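Local coordinates for VirX1 (Cyanophage Syn10, PDB 6QGM), which probably acts as a flavin-dependent halogenase of the tryptophan halogenase family, a viral enzyme that iodinates diverse substrates, at residues 105-109 / 492-496; 110-114 / 453-457. The contacts are given in a common frame with arbitrary orientation. Residues are numbered along the deposited sequence.

Interaction 1: residues 105-109 / 492-496; sequences FSQTD and YYYED
Two consecutive tyrosines where the chain enters helix 494-512 reach across to a tight turn, so that side-chain length bridges backbones whose closest CA atoms, in Ser106 and Tyr494, are 8.2 Å apart. The turn leaves extended geometry at Ser106 and takes helical phi/psi from Gln107 to Asp109. Ser106, chi1 t, folds its hydroxyl into an ST motif: OG accepts from Asp109 N at 3.2 Å, and also from Thr108 OG1 at 3.0 Å with Thr108 in the p rotamer. Preceding helix 113-120, this turn offers the Ser106 hydroxyl and the Asp109 carboxylate to the incoming phenols. Tyr493, chi1 p, sets its OH 2.5 Å from Ser106 OG in a hydrogen bond. Tyr494, chi1 -92° and between wells, swings its ring forward until OH donates to Asp109 OD2 at 2.5 Å; Asp109, chi1 m, turns that oxygen to receive it. A long aromatic side chain with a polar tip suits Tyr494, since its ring also packs on helix 113-120 and makes a cation-pi contact with Lys120.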
# COMPACT_ATOMS: atom_id res chain seq x y z
N PHE B 105 15.86 24.59 7.31
CA PHE B 105 15.83 23.19 7.79
C PHE B 105 17.25 22.68 7.99
O PHE B 105 18.04 22.84 7.06
CB PHE B 105 15.15 22.24 6.80
CG PHE B 105 13.65 22.37 6.69
CD1 PHE B 105 12.97 23.44 7.24
CD2 PHE B 105 12.93 21.42 5.98
CE1 PHE B 105 11.59 23.54 7.11
CE2 PHE B 105 11.54 21.52 5.86
CZ PHE B 105 10.88 22.58 6.43
N SER B 106 17.54 22.04 9.12
CA SER B 106 18.66 21.09 9.31
C SER B 106 18.65 20.09 8.15
O SER B 106 17.59 19.55 7.84
CB SER B 106 18.56 20.38 10.63
OG SER B 106 19.41 19.25 10.67
N GLN B 107 19.81 19.87 7.53
CA GLN B 107 20.04 18.83 6.49
C GLN B 107 19.52 17.49 7.01
O GLN B 107 18.81 16.82 6.26
CB GLN B 107 21.54 18.73 6.17
CG GLN B 107 21.83 17.95 4.90
CD GLN B 107 21.83 18.82 3.66
OE1 GLN B 107 22.08 20.04 3.70
NE2 GLN B 107 21.60 18.18 2.53
N THR B 108 19.85 17.13 8.26
CA THR B 108 19.64 15.79 8.86
C THR B 108 18.20 15.66 9.39
O THR B 108 17.65 14.55 9.30
CB THR B 108 20.68 15.47 9.94
OG1 THR B 108 20.70 16.52 10.89
CG2 THR B 108 22.08 15.32 9.37
N ASP B 109 17.60 16.73 9.91
CA ASP B 109 16.26 16.68 10.56
C ASP B 109 15.13 17.06 9.59
O ASP B 109 13.98 16.82 9.94
CB ASP B 109 16.21 17.57 11.80
CG ASP B 109 17.12 17.11 12.92
OD1 ASP B 109 17.11 15.90 13.21
OD2 ASP B 109 17.83 17.96 13.49
N TYR B 492 24.48 21.59 18.47
CA TYR B 492 24.93 22.96 18.79
C TYR B 492 24.53 23.92 17.65
O TYR B 492 24.17 25.04 18.00
CB TYR B 492 26.41 23.06 19.17
CG TYR B 492 26.76 24.48 19.56
CD1 TYR B 492 26.23 25.04 20.73
CD2 TYR B 492 27.51 25.31 18.73
CE1 TYR B 492 26.48 26.36 21.07
CE2 TYR B 492 27.76 26.63 19.06
CZ TYR B 492 27.25 27.16 20.24
OH TYR B 492 27.51 28.46 20.56
N TYR B 493 24.52 23.48 16.38
CA TYR B 493 24.21 24.32 15.19
C TYR B 493 22.77 24.88 15.21
O TYR B 493 22.45 25.76 14.38
CB TYR B 493 24.47 23.56 13.89
CG TYR B 493 23.54 22.42 13.58
CD1 TYR B 493 23.70 21.18 14.17
CD2 TYR B 493 22.52 22.57 12.65
CE1 TYR B 493 22.87 20.11 13.87
CE2 TYR B 493 21.67 21.51 12.33
CZ TYR B 493 21.86 20.28 12.94
OH TYR B 493 21.04 19.23 12.62
N TYR B 494 21.93 24.41 16.13
CA TYR B 494 20.54 24.88 16.32
C TYR B 494 20.57 26.31 16.88
O TYR B 494 19.67 27.10 16.52
CB TYR B 494 19.72 23.87 17.13
CG TYR B 494 18.98 22.88 16.25
CD1 TYR B 494 19.61 21.78 15.71
CD2 TYR B 494 17.66 23.11 15.91
CE1 TYR B 494 18.94 20.91 14.86
CE2 TYR B 494 16.97 22.25 15.09
CZ TYR B 494 17.61 21.14 14.55
OH TYR B 494 16.92 20.29 13.73
N GLU B 495 21.56 26.65 17.69
CA GLU B 495 21.80 28.04 18.20
C GLU B 495 21.88 28.99 17.01
O GLU B 495 21.30 30.08 17.11
CB GLU B 495 23.10 28.13 19.00
CG GLU B 495 23.01 27.45 20.35
CD GLU B 495 22.22 28.26 21.36
OE1 GLU B 495 22.54 29.47 21.47
OE2 GLU B 495 21.37 27.69 22.12
N ASP B 496 22.54 28.58 15.92
CA ASP B 496 22.73 29.40 14.69
C ASP B 496 21.42 29.41 13.89
O ASP B 496 21.07 30.48 13.38
CB ASP B 496 23.88 28.90 13.82
CG ASP B 496 25.27 29.25 14.30
OD1 ASP B 496 25.43 30.12 15.21
OD2 ASP B 496 26.19 28.67 13.75

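Interaction 2: residues 110-114 / 453-457; sequences GINTW and NTWHI
In this tryptophan halogenase family fold, a loop between helices 441-451 and 462-468 is fastened to the residues leading into helix 113-120 by a two-pronged carboxamide link from Asn112 to Thr454 OG1 and Trp455 N. Gly110 has phi/psi 46/-127, a region open mainly to glycine; the chain then coils through Ile111 and Asn112, and Thr113 N and OG1 both donate to Gly110 O, at 3.1 and 2.7 Å. Asn112 and Trp455 are in register, their CA atoms 6.2 Å apart. Asn453 leaves the preceding helix with left-handed phi/psi of 55/46, which asparagine tolerates well, and its ND2 bonds back to Thr449 O. The chain is then extended through His456. At Thr454, chi1 t, OG1 accepts from Asn112 ND2 at 3.0 Å and donates to Trp455 O at 2.8 Å. Trp455 N donates to Asn112 OD1 at 2.9 Å, so a carboxamide, having both donor and acceptor, reads two consecutive residues; the m rotamer of Asn112 (chi1) brings it there. The Trp455 indole, chi1 m, is buried against Ser463, Ile466 and Ala467 of helix 462-468, and its CH2 lies 4.4 Å from Trp114 CZ3. Ile111, t at both chi angles, fills the space alongside, with CG2 4.0 Å from Trp455 CB. His456 points its CB away, yet its backbone stays close: Ile111 CD1 lies 3.6 Å from His456 O and 4.0 Å from Ile457 N.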
# COMPACT_ATOMS: atom_id res chain seq x y z
N GLY B 110 15.43 17.67 8.43
CA GLY B 110 14.41 18.08 7.45
C GLY B 110 13.23 18.78 8.12
O GLY B 110 13.48 19.73 8.88
N ILE B 111 12.00 18.31 7.87
CA ILE B 111 10.71 18.89 8.36
C ILE B 111 10.64 18.94 9.90
O ILE B 111 9.85 19.77 10.44
CB ILE B 111 9.52 18.11 7.77
CG1 ILE B 111 8.17 18.75 8.11
CG2 ILE B 111 9.56 16.65 8.20
CD1 ILE B 111 7.00 18.26 7.27
N ASN B 112 11.41 18.09 10.58
CA ASN B 112 11.44 17.95 12.06
C ASN B 112 12.25 19.09 12.71
O ASN B 112 12.29 19.14 13.97
CB ASN B 112 11.98 16.58 12.50
CG ASN B 112 11.18 15.42 11.92
OD1 ASN B 112 10.00 15.56 11.62
ND2 ASN B 112 11.80 14.27 11.73
N THR B 113 12.87 19.96 11.91
CA THR B 113 13.72 21.08 12.40
C THR B 113 12.86 21.99 13.29
O THR B 113 13.28 22.27 14.44
CB THR B 113 14.39 21.85 11.24
OG1 THR B 113 15.24 20.97 10.51
CG2 THR B 113 15.21 23.04 11.69
N TRP B 114 11.70 22.44 12.81
CA TRP B 114 10.87 23.41 13.58
C TRP B 114 10.56 22.85 14.98
O TRP B 114 10.70 23.61 15.96
CB TRP B 114 9.58 23.80 12.85
CG TRP B 114 8.79 24.72 13.73
CD1 TRP B 114 9.00 26.05 13.94
CD2 TRP B 114 7.78 24.32 14.65
NE1 TRP B 114 8.14 26.52 14.88
CE2 TRP B 114 7.38 25.48 15.34
CE3 TRP B 114 7.15 23.11 14.94
CZ2 TRP B 114 6.35 25.46 16.29
CZ3 TRP B 114 6.17 23.08 15.89
CH2 TRP B 114 5.76 24.24 16.55
N ASN B 453 8.31 9.00 15.53
CA ASN B 453 8.66 10.33 16.12
C ASN B 453 9.10 11.30 15.02
O ASN B 453 10.09 12.03 15.21
CB ASN B 453 9.70 10.19 17.24
CG ASN B 453 9.21 9.34 18.40
OD1 ASN B 453 10.00 8.82 19.19
ND2 ASN B 453 7.91 9.22 18.55
N THR B 454 8.34 11.37 13.92
CA THR B 454 8.73 12.13 12.71
C THR B 454 7.48 12.70 12.03
O THR B 454 6.41 12.06 12.11
CB THR B 454 9.49 11.24 11.71
OG1 THR B 454 10.09 12.07 10.71
CG2 THR B 454 8.61 10.24 11.01
N TRP B 455 7.64 13.85 11.37
CA TRP B 455 6.72 14.34 10.32
C TRP B 455 7.29 13.99 8.95
O TRP B 455 8.38 13.42 8.89
CB TRP B 455 6.44 15.83 10.49
CG TRP B 455 5.62 16.17 11.70
CD1 TRP B 455 5.02 15.29 12.55
CD2 TRP B 455 5.32 17.48 12.19
NE1 TRP B 455 4.39 15.97 13.56
CE2 TRP B 455 4.56 17.31 13.36
CE3 TRP B 455 5.64 18.77 11.78
CZ2 TRP B 455 4.09 18.39 14.12
CZ3 TRP B 455 5.20 19.84 12.54
CH2 TRP B 455 4.41 19.65 13.68
N HIS B 456 6.55 14.30 7.91
CA HIS B 456 6.85 13.96 6.50
C HIS B 456 6.12 15.00 5.63
O HIS B 456 5.04 15.47 6.08
CB HIS B 456 6.40 12.53 6.20
CG HIS B 456 7.12 11.90 5.06
ND1 HIS B 456 7.06 12.41 3.78
CD2 HIS B 456 7.92 10.81 5.01
CE1 HIS B 456 7.81 11.66 2.99
NE2 HIS B 456 8.33 10.66 3.72
N ILE B 457 6.71 15.36 4.48
CA ILE B 457 6.06 16.29 3.51
C ILE B 457 4.78 15.63 2.98
O ILE B 457 3.91 16.37 2.51
CB ILE B 457 7.03 16.71 2.38
CG1 ILE B 457 7.86 15.52 1.86
CG2 ILE B 457 7.91 17.87 2.82
CD1 ILE B 457 8.51 15.77 0.55

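In the fold
From the N terminus, the chain leaves strand 91-95, forms the turn 105-109 and passes directly into 110-114, where helix 113-120 begins. Some 340 residues later, after much of both mixed sheets, 453-457 returns to close the smaller loop, interaction 2. The chain continues through helices 462-468 and 477-484 before 492-496 closes the larger one, interaction 1, so the two loops nest without crossing. Their centres are 12 Å apart and they touch directly, Ser106 N lying 2.9 Å from Thr113 OG1. Thus one short segment leading into helix 113-120 joins the loop between helices 441-451 and 462-468 to the start of helix 494-512.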